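PDB 6TFO: copper-containing nitrite reductase from Hyphomicrobium denitrificans 1NES1, which probably catalyses the one-electron reduction of nitrite to nitric oxide, using copper centres and electrons delivered by a cytochrome c. Local coordinates for residues C[147-152]-C[340-345]; C[179-184]-C[333-338]; C[295-300]-C[329-334]; C[299-304]-C[361-366]. One frame throughout, in Å; residues are numbered along the deposited sequence.

Contact 1: residues C[147-152]-C[340-345]; sequences DITRDP and RTHPLY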
# COMPACT_ATOMS: atom_id res chain seq x y z
N ASP C 147 30.50 24.69 16.37
CA ASP C 147 30.79 25.19 15.00
C ASP C 147 31.93 24.33 14.44
O ASP C 147 33.04 24.43 14.98
CB ASP C 147 31.14 26.68 15.01
CG ASP C 147 31.83 27.15 13.74
OD1 ASP C 147 31.61 26.54 12.68
OD2 ASP C 147 32.59 28.12 13.82
N ILE C 148 31.66 23.49 13.42
CA ILE C 148 32.65 22.56 12.81
C ILE C 148 33.16 23.10 11.46
O ILE C 148 33.96 22.40 10.78
CB ILE C 148 32.07 21.13 12.70
CG1 ILE C 148 30.69 21.07 12.02
CG2 ILE C 148 32.04 20.48 14.07
CD1 ILE C 148 30.69 21.38 10.55
N THR C 149 32.75 24.30 11.07
CA THR C 149 33.16 24.95 9.80
C THR C 149 34.59 25.49 9.95
O THR C 149 34.82 26.37 10.81
CB THR C 149 32.17 26.04 9.41
OG1 THR C 149 30.95 25.38 9.08
CG2 THR C 149 32.65 26.90 8.25
N ARG C 150 35.51 24.97 9.13
CA ARG C 150 36.85 25.56 8.87
C ARG C 150 36.71 26.95 8.25
O ARG C 150 36.12 27.08 7.16
CB ARG C 150 37.63 24.66 7.92
CG ARG C 150 39.03 25.17 7.59
CD ARG C 150 39.96 25.05 8.77
NE ARG C 150 40.14 23.67 9.17
CZ ARG C 150 40.72 23.29 10.30
NH1 ARG C 150 41.18 24.19 11.14
NH2 ARG C 150 40.83 22.01 10.59
N ASP C 151 37.26 27.98 8.89
CA ASP C 151 37.33 29.32 8.24
C ASP C 151 38.15 29.15 6.97
O ASP C 151 39.16 28.45 6.98
CB ASP C 151 37.89 30.38 9.19
CG ASP C 151 37.62 31.77 8.64
OD1 ASP C 151 38.39 32.21 7.75
OD2 ASP C 151 36.59 32.35 9.02
N PRO C 152 37.75 29.73 5.82
CA PRO C 152 38.52 29.55 4.58
C PRO C 152 39.88 30.28 4.59
O PRO C 152 40.72 29.97 3.78
CB PRO C 152 37.55 30.10 3.52
CG PRO C 152 36.77 31.16 4.25
CD PRO C 152 36.57 30.59 5.64
N ARG C 340 27.28 32.83 6.00
CA ARG C 340 26.89 33.44 7.30
C ARG C 340 28.06 33.32 8.29
O ARG C 340 28.48 34.36 8.80
CB ARG C 340 25.63 32.78 7.85
CG ARG C 340 24.34 33.02 7.06
CD ARG C 340 23.08 32.46 7.74
NE ARG C 340 23.29 31.27 8.59
CZ ARG C 340 22.93 30.02 8.32
NH1 ARG C 340 23.22 29.07 9.19
NH2 ARG C 340 22.29 29.71 7.20
N THR C 341 28.57 32.12 8.56
CA THR C 341 29.47 31.90 9.72
C THR C 341 30.92 32.28 9.37
O THR C 341 31.56 32.88 10.24
CB THR C 341 29.32 30.47 10.27
OG1 THR C 341 29.28 29.57 9.18
CG2 THR C 341 28.07 30.30 11.11
N HIS C 342 31.44 31.94 8.19
CA HIS C 342 32.87 32.17 7.83
C HIS C 342 33.01 32.51 6.35
O HIS C 342 33.63 31.77 5.59
CB HIS C 342 33.70 30.92 8.16
CG HIS C 342 33.69 30.51 9.60
ND1 HIS C 342 34.62 30.96 10.49
CD2 HIS C 342 32.91 29.64 10.28
CE1 HIS C 342 34.40 30.42 11.67
NE2 HIS C 342 33.36 29.59 11.56
N PRO C 343 32.46 33.65 5.87
CA PRO C 343 32.61 34.01 4.47
C PRO C 343 34.05 34.43 4.15
O PRO C 343 34.84 34.60 5.09
CB PRO C 343 31.59 35.15 4.25
CG PRO C 343 31.38 35.72 5.63
CD PRO C 343 31.65 34.61 6.62
N LEU C 344 34.36 34.55 2.85
CA LEU C 344 35.66 35.01 2.31
C LEU C 344 35.59 36.54 2.19
O LEU C 344 34.54 37.07 1.72
CB LEU C 344 35.92 34.37 0.94
CG LEU C 344 36.24 32.87 0.94
CD1 LEU C 344 35.00 32.04 1.22
CD2 LEU C 344 36.84 32.45 -0.38
N TYR C 345 36.67 37.22 2.61
CA TYR C 345 36.87 38.69 2.53
C TYR C 345 38.16 38.98 1.76
O TYR C 345 39.19 38.32 1.98
CB TYR C 345 36.90 39.31 3.93
CG TYR C 345 35.59 39.16 4.67
CD1 TYR C 345 34.50 39.97 4.38
CD2 TYR C 345 35.44 38.17 5.65
CE1 TYR C 345 33.29 39.82 5.05
CE2 TYR C 345 34.24 38.01 6.32
CZ TYR C 345 33.16 38.84 6.02
OH TYR C 345 32.00 38.67 6.70
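His342 carries the contact with its imidazole ring, gripped at both nitrogens by carboxylates of the 147-152 loop. NE2 donates to OD2 of Asp147 at 2.8 Å in a nearly straight bond (168°); the two side chains meet tip to tip, and the carboxylate lies almost coplanar with the ring. On the other nitrogen, ND1 donates to OD2 of Asp151, also at 2.8 Å, but here the carboxylate stands steeply to the ring (81°) and offers its anti lone pair. Two acidic partners would favour a protonated, cationic imidazole, and together they fix the ring's rotation. Asp147 is itself held by an Asx turn, its OD1 accepting from the backbone N of Thr149.

Apolar contacts add to this grip. CG2 of Thr149 lies 3.4 Å from CD2 of the imidazole, while its hydroxyl turns to Ser334 and the carbonyl of Asn332. Pro152, compact and rigid, sets CG 3.6 Å from CD1 of Leu344.

His342 is the first residue beyond helix 337-341, and Leu344 opens strand 344-345, which pairs with strand 430-434. The loop thus lies against the helix-to-strand turn, with Pro152 also touching Leu338 of the helix and bonding through its backbone to Tyr296 of strand 293-302.

Contact 2: residues C[179-184]-C[333-338]; sequences QLDDKT and GSVGAL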
# COMPACT_ATOMS: atom_id res chain seq x y z
N GLN C 179 26.85 21.88 14.10
CA GLN C 179 25.71 22.66 13.57
C GLN C 179 25.73 22.55 12.04
O GLN C 179 26.48 23.30 11.38
CB GLN C 179 25.81 24.09 14.10
CG GLN C 179 24.50 24.85 14.07
CD GLN C 179 23.54 24.36 15.13
OE1 GLN C 179 23.94 23.99 16.24
NE2 GLN C 179 22.26 24.33 14.80
N LEU C 180 24.96 21.60 11.49
CA LEU C 180 24.85 21.32 10.03
C LEU C 180 24.08 22.48 9.37
O LEU C 180 24.48 22.90 8.27
CB LEU C 180 24.14 19.98 9.83
CG LEU C 180 23.69 19.63 8.41
CD1 LEU C 180 24.85 19.69 7.43
CD2 LEU C 180 23.06 18.24 8.37
N ASP C 181 23.04 22.97 10.01
CA ASP C 181 22.22 24.12 9.52
C ASP C 181 21.73 24.87 10.76
O ASP C 181 22.02 24.40 11.88
CB ASP C 181 21.12 23.60 8.59
CG ASP C 181 20.50 24.58 7.60
OD1 ASP C 181 20.63 25.80 7.82
OD2 ASP C 181 19.89 24.09 6.62
N ASP C 182 21.02 25.97 10.55
CA ASP C 182 20.44 26.93 11.52
C ASP C 182 19.83 26.23 12.76
O ASP C 182 20.08 26.71 13.90
CB ASP C 182 19.41 27.73 10.72
CG ASP C 182 19.04 29.09 11.26
OD1 ASP C 182 19.82 29.65 12.06
OD2 ASP C 182 17.96 29.56 10.89
N LYS C 183 19.01 25.20 12.56
CA LYS C 183 18.26 24.48 13.64
C LYS C 183 18.44 22.96 13.50
O LYS C 183 17.57 22.19 13.98
CB LYS C 183 16.76 24.76 13.56
CG LYS C 183 16.34 26.22 13.66
CD LYS C 183 14.91 26.43 13.18
CE LYS C 183 14.52 27.90 13.12
NZ LYS C 183 13.07 28.06 13.33
N THR C 184 19.52 22.52 12.84
CA THR C 184 19.73 21.09 12.54
C THR C 184 21.18 20.71 12.84
O THR C 184 22.09 21.51 12.55
CB THR C 184 19.17 20.68 11.17
OG1 THR C 184 20.06 19.82 10.47
CG2 THR C 184 18.81 21.86 10.30
N GLY C 333 31.75 22.15 5.55
CA GLY C 333 31.13 21.37 6.64
C GLY C 333 29.69 21.71 6.99
O GLY C 333 29.07 20.87 7.64
N SER C 334 29.17 22.87 6.62
CA SER C 334 27.86 23.33 7.14
C SER C 334 27.12 24.19 6.11
O SER C 334 27.76 24.77 5.23
CB SER C 334 28.02 24.07 8.46
OG SER C 334 28.29 25.45 8.24
N VAL C 335 25.79 24.23 6.23
CA VAL C 335 24.95 25.21 5.50
C VAL C 335 25.27 26.57 6.12
O VAL C 335 25.32 26.65 7.36
CB VAL C 335 23.45 24.87 5.58
CG1 VAL C 335 22.62 25.84 4.75
CG2 VAL C 335 23.18 23.43 5.15
N GLY C 336 25.56 27.56 5.27
CA GLY C 336 25.96 28.91 5.67
C GLY C 336 27.44 29.03 6.03
O GLY C 336 27.86 30.16 6.39
N ALA C 337 28.21 27.95 5.95
CA ALA C 337 29.66 27.93 6.25
C ALA C 337 30.35 29.16 5.64
O ALA C 337 30.99 29.89 6.40
CB ALA C 337 30.28 26.66 5.72
N LEU C 338 30.19 29.39 4.34
CA LEU C 338 30.94 30.42 3.57
C LEU C 338 30.02 31.58 3.18
O LEU C 338 30.44 32.39 2.33
CB LEU C 338 31.53 29.78 2.32
CG LEU C 338 32.50 28.63 2.56
CD1 LEU C 338 33.34 28.39 1.33
CD2 LEU C 338 33.39 28.87 3.78
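Leu180 and Val335 are joined by the one backbone hydrogen bond between the segments: N of Val335 donates to O of Leu180 at 2.8 Å, the donor lying almost in line with the C=O bond (165°). Each backbone is bent where they meet. Strand 166-181 ends in a classic beta bulge, Leu180 and Asp181 both facing Thr184, and a type I turn from Asp181 to Thr184 leads into strand 184-191. In the other segment a type II turn runs from Ser334 to Ala337; Gly336, with its positive phi, fills the turn position where glycine is at ease and is also the N-cap of helix 337-341.

The contact therefore joins the tip of a beta hairpin in one cupredoxin domain to the turn that starts a short helix in the next, an interdomain link within the chain.

Among the side chains, Val335 packs on that of Asp181. Its CG1 is anti to the backbone N (chi1 -176°), and the branched CB lies 3.6 Å from CG of Asp181; both methyls touch the carboxylate, CG1 lying near both oxygens and CG2 near OD2. CG2 of Val335 is also 3.4 Å from O of Leu180. Asp181 turns OD1 back to accept from the backbone N of Asp182 at 2.8 Å, steadying the turn. Its carbonyl O takes two donors, N of Thr184 and NE2 of Gln179, the latter at 2.9 Å; Gln179 OE1 accepts from the backbone of Thr144 and Ala145. Small enough to sit against the strand, Ser334 brings CB to 3.4 Å from O of Gln179, its OG taken up by Thr149. Leu180 sends its branched end into apolar company, among Tyr186, Tyr188, Leu330 and Ile302.

Contact 3: residues C[295-300]-C[329-334]; sequences FYVMQG and FLFNGS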
# COMPACT_ATOMS: atom_id res chain seq x y z
N PHE C 295 43.00 31.14 0.13
CA PHE C 295 41.77 30.58 0.75
C PHE C 295 41.76 29.05 0.61
O PHE C 295 42.27 28.51 -0.40
CB PHE C 295 40.52 31.17 0.09
CG PHE C 295 40.30 32.63 0.37
CD1 PHE C 295 40.04 33.06 1.66
CD2 PHE C 295 40.31 33.56 -0.65
CE1 PHE C 295 39.80 34.40 1.93
CE2 PHE C 295 40.07 34.91 -0.38
CZ PHE C 295 39.81 35.32 0.91
N TYR C 296 41.15 28.42 1.62
CA TYR C 296 40.98 26.95 1.80
C TYR C 296 39.49 26.60 1.72
O TYR C 296 38.72 27.00 2.61
CB TYR C 296 41.56 26.59 3.16
CG TYR C 296 41.58 25.13 3.52
CD1 TYR C 296 41.45 24.12 2.58
CD2 TYR C 296 41.84 24.77 4.82
CE1 TYR C 296 41.54 22.79 2.94
CE2 TYR C 296 41.95 23.45 5.20
CZ TYR C 296 41.79 22.45 4.26
OH TYR C 296 41.89 21.15 4.67
N VAL C 297 39.07 25.93 0.64
CA VAL C 297 37.66 25.51 0.43
C VAL C 297 37.63 24.03 -0.00
O VAL C 297 38.38 23.64 -0.92
CB VAL C 297 36.94 26.42 -0.58
CG1 VAL C 297 35.53 25.92 -0.86
CG2 VAL C 297 36.92 27.87 -0.11
N MET C 298 36.77 23.23 0.64
CA MET C 298 36.53 21.82 0.28
C MET C 298 35.02 21.55 0.22
O MET C 298 34.27 22.07 1.08
CB MET C 298 37.22 20.87 1.25
CG MET C 298 38.72 20.88 1.12
SD MET C 298 39.52 19.39 1.76
CE MET C 298 39.49 18.32 0.32
N GLN C 299 34.59 20.78 -0.79
CA GLN C 299 33.17 20.43 -1.03
C GLN C 299 32.97 18.98 -0.61
O GLN C 299 33.82 18.13 -0.93
CB GLN C 299 32.79 20.65 -2.50
CG GLN C 299 31.43 20.11 -2.88
CD GLN C 299 31.11 20.45 -4.31
OE1 GLN C 299 31.44 21.53 -4.80
NE2 GLN C 299 30.47 19.50 -4.99
N GLY C 300 31.86 18.71 0.05
CA GLY C 300 31.45 17.33 0.35
C GLY C 300 29.95 17.20 0.46
O GLY C 300 29.25 18.24 0.39
N PHE C 329 24.84 19.17 0.20
CA PHE C 329 26.08 19.52 -0.55
C PHE C 329 26.69 20.74 0.15
O PHE C 329 26.01 21.80 0.15
CB PHE C 329 25.74 19.84 -2.00
CG PHE C 329 25.56 18.64 -2.88
CD1 PHE C 329 26.66 18.01 -3.44
CD2 PHE C 329 24.31 18.13 -3.14
CE1 PHE C 329 26.49 16.90 -4.26
CE2 PHE C 329 24.15 17.02 -3.95
CZ PHE C 329 25.24 16.41 -4.51
N LEU C 330 27.89 20.61 0.72
CA LEU C 330 28.45 21.63 1.65
C LEU C 330 29.87 22.08 1.26
O LEU C 330 30.72 21.22 0.89
CB LEU C 330 28.45 21.06 3.07
CG LEU C 330 27.11 20.50 3.55
CD1 LEU C 330 27.33 19.68 4.80
CD2 LEU C 330 26.10 21.62 3.77
N PHE C 331 30.12 23.39 1.41
CA PHE C 331 31.48 23.98 1.52
C PHE C 331 31.84 24.06 3.00
O PHE C 331 31.08 24.66 3.75
CB PHE C 331 31.55 25.37 0.89
CG PHE C 331 31.38 25.42 -0.60
CD1 PHE C 331 32.04 24.51 -1.42
CD2 PHE C 331 30.60 26.39 -1.20
CE1 PHE C 331 31.89 24.56 -2.80
CE2 PHE C 331 30.46 26.45 -2.58
CZ PHE C 331 31.09 25.53 -3.38
N ASN C 332 32.96 23.44 3.39
CA ASN C 332 33.57 23.56 4.74
C ASN C 332 32.50 23.23 5.78
O ASN C 332 32.35 23.99 6.76
CB ASN C 332 34.20 24.95 4.96
CG ASN C 332 35.37 25.25 4.05
OD1 ASN C 332 35.55 24.64 3.00
ND2 ASN C 332 36.20 26.21 4.43
N GLY C 333 31.75 22.15 5.55
CA GLY C 333 31.13 21.37 6.64
C GLY C 333 29.69 21.71 6.99
O GLY C 333 29.07 20.87 7.64
N SER C 334 29.17 22.87 6.62
CA SER C 334 27.86 23.33 7.14
C SER C 334 27.12 24.19 6.11
O SER C 334 27.76 24.77 5.23
CB SER C 334 28.02 24.07 8.46
OG SER C 334 28.29 25.45 8.24
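Phe331 meets strand 293-302 with CD1 and CE1 of its ring: CD1 is 3.8 Å from CG1 of Val297, and CE1 is 3.7 Å from OE1 of Gln299. The side chain rises on the same face of the sheet as Gln299, the residue it pairs with, and chi1 (-67°) sets its CG anti to the carbonyl carbon. Valine suits a strand with its branch at CB, and it meets the ring obliquely. Gln299 runs out extended past the ring, the amide plane turned 62° from it, to polar partners at Ser365 and Asp418. On this face Phe356 and Leu338 also pack on Phe331.

Asn332 continues the ladder with its side chain where strand 328-331 ends. Its amide behaves like a peptide group: OD1 accepts from N of Met298 at 3.0 Å, and ND2 donates to O of Tyr296 at 3.2 Å in a straight bond (179°). ND2 also bonds O of Arg150, tying in the 147-152 loop. The backbone N of Asn332 gives a third bond, to O of Met298. Its positive phi, which asparagine tolerates well, lets it take the second position of the type I' turn from Phe331 to Ser334, with Gly333 third.

Gly300 and Leu330 form the hydrogen-bonded pair, with N of Gly300 to O of Leu330 at 2.9 Å and N of Leu330 to O of Gly300 at 2.8 Å. Gln299 and Phe331 are the non-hydrogen-bonded pair beside it. This antiparallel pairing adds strand 328-331, outermost within the chain, to strand 293-302 in one sheet of a cupredoxin-type Greek-key beta sandwich.

Contact 4: residues C[299-304]-C[361-366]; sequences QGEIYT and PNFTSS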
# COMPACT_ATOMS: atom_id res chain seq x y z
N GLN C 299 34.59 20.78 -0.79
CA GLN C 299 33.17 20.43 -1.03
C GLN C 299 32.97 18.98 -0.61
O GLN C 299 33.82 18.13 -0.93
CB GLN C 299 32.79 20.65 -2.50
CG GLN C 299 31.43 20.11 -2.88
CD GLN C 299 31.11 20.45 -4.31
OE1 GLN C 299 31.44 21.53 -4.80
NE2 GLN C 299 30.47 19.50 -4.99
N GLY C 300 31.86 18.71 0.05
CA GLY C 300 31.45 17.33 0.35
C GLY C 300 29.95 17.20 0.46
O GLY C 300 29.25 18.24 0.39
N GLU C 301 29.51 15.96 0.64
CA GLU C 301 28.07 15.60 0.71
C GLU C 301 27.78 14.95 2.08
O GLU C 301 28.66 14.28 2.65
CB GLU C 301 27.68 14.66 -0.44
CG GLU C 301 28.30 14.97 -1.80
CD GLU C 301 29.37 14.00 -2.27
OE1 GLU C 301 29.29 12.80 -1.91
OE2 GLU C 301 30.26 14.43 -3.03
N ILE C 302 26.56 15.14 2.57
CA ILE C 302 26.04 14.44 3.77
C ILE C 302 24.71 13.78 3.37
O ILE C 302 23.91 14.40 2.63
CB ILE C 302 25.96 15.43 4.97
CG1 ILE C 302 27.36 15.76 5.49
CG2 ILE C 302 25.06 14.88 6.07
CD1 ILE C 302 27.39 16.74 6.62
N TYR C 303 24.54 12.54 3.81
CA TYR C 303 23.46 11.60 3.41
C TYR C 303 22.57 11.36 4.64
O TYR C 303 22.87 10.49 5.46
CB TYR C 303 24.07 10.30 2.88
CG TYR C 303 24.92 10.46 1.65
CD1 TYR C 303 26.22 10.93 1.75
CD2 TYR C 303 24.43 10.16 0.40
CE1 TYR C 303 27.02 11.09 0.62
CE2 TYR C 303 25.21 10.31 -0.74
CZ TYR C 303 26.51 10.78 -0.63
OH TYR C 303 27.29 10.94 -1.75
N THR C 304 21.51 12.16 4.79
CA THR C 304 20.62 12.12 5.97
C THR C 304 19.33 11.37 5.65
O THR C 304 18.86 11.45 4.49
CB THR C 304 20.32 13.53 6.49
OG1 THR C 304 19.75 14.29 5.42
CG2 THR C 304 21.56 14.22 7.01
N PRO C 361 32.02 12.08 -0.45
CA PRO C 361 32.84 11.09 -1.14
C PRO C 361 32.55 10.75 -2.61
O PRO C 361 33.30 9.97 -3.15
CB PRO C 361 32.52 9.80 -0.37
CG PRO C 361 31.09 9.99 0.04
CD PRO C 361 31.04 11.45 0.44
N ASN C 362 31.49 11.29 -3.23
CA ASN C 362 30.97 10.67 -4.48
C ASN C 362 30.90 11.64 -5.67
O ASN C 362 31.11 11.12 -6.77
CB ASN C 362 29.62 10.02 -4.21
CG ASN C 362 29.80 8.77 -3.38
OD1 ASN C 362 30.67 7.96 -3.67
ND2 ASN C 362 28.99 8.60 -2.36
N PHE C 363 30.63 12.93 -5.47
CA PHE C 363 30.24 13.87 -6.55
C PHE C 363 31.41 14.77 -7.00
O PHE C 363 32.13 15.37 -6.15
CB PHE C 363 29.05 14.71 -6.09
CG PHE C 363 27.75 13.95 -6.12
CD1 PHE C 363 27.43 13.05 -5.13
CD2 PHE C 363 26.88 14.11 -7.19
CE1 PHE C 363 26.26 12.33 -5.19
CE2 PHE C 363 25.71 13.38 -7.24
CZ PHE C 363 25.39 12.51 -6.24
N THR C 364 31.54 14.93 -8.33
CA THR C 364 32.48 15.84 -9.04
C THR C 364 31.89 17.26 -9.03
O THR C 364 30.74 17.43 -9.46
CB THR C 364 32.74 15.33 -10.46
OG1 THR C 364 33.40 14.07 -10.34
CG2 THR C 364 33.60 16.24 -11.29
N SER C 365 32.64 18.24 -8.56
CA SER C 365 32.20 19.65 -8.50
C SER C 365 32.53 20.35 -9.82
O SER C 365 33.63 20.14 -10.35
CB SER C 365 32.83 20.37 -7.35
OG SER C 365 32.35 21.69 -7.28
N SER C 366 31.59 21.12 -10.35
CA SER C 366 31.82 22.04 -11.49
C SER C 366 32.11 23.43 -10.89
O SER C 366 31.22 24.30 -10.92
CB SER C 366 30.63 22.00 -12.43
OG SER C 366 30.45 20.67 -12.90
O HOH W 1 31.01 16.85 -3.90
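OE1 of Glu301 accepts two hydrogen bonds, from the hydroxyl of Tyr303 at 2.7 Å and, through its syn lone pair, from the backbone N of Asn362 at 3.0 Å. The carboxylate thus pins the loop between strands 351-360 and 365-370, which connects the two sheets of a cupredoxin beta sandwich. OE2 accepts from N of Phe363 at 2.9 Å, the donor standing 44° out of the carboxylate plane. A glutamate suits this buried place because its two oxygens can serve successive backbone N-H groups; its chain bends at chi2 (108°) to carry CD there. The bonds would spread and steady its negative charge.

Tyr303 relays the grip: its hydroxyl also accepts from ND2 of Asn362 at 3.0 Å, and this ND2 has a further partner in Ser422 of a second subunit, placing the loop at a subunit interface. The ring of Phe363 turns its edge to the Tyr303 hydroxyl and Glu301 OE1, and packs edge-to-face with Phe329. Pro361, after a cis peptide bond, meets the Tyr303 ring edge with CD.

Ser365 OG donates to OE1 of Gln299 at 2.6 Å. One water accepts from NE2 of Gln299 and donates to OE2 of Glu301 and to O of Phe363, 2.9 Å away.

Overall arrangement
Contacts 3 and 4 are buried and share Gln299 and Gly300 of strand 293-302: contact 3 adds an outer strand to the sheet by backbone pairing, whereas contact 4 links that strand to a loop by side-chain and water bonds. Contacts 1 and 2 are only partly buried and meet at helix 337-341; the former relies on two carboxylates that bond an imidazole, the latter on a single backbone bond and turns. The turn at Gly333 and Ser334 belongs to both contacts 2 and 3, and the Thr149-Ser334 hydroxyl bond brings contact 1 to it. Contact 4 alone has partners in neighbouring subunits. Contacts 1 and 4, with centres about 18 Å apart, do not touch.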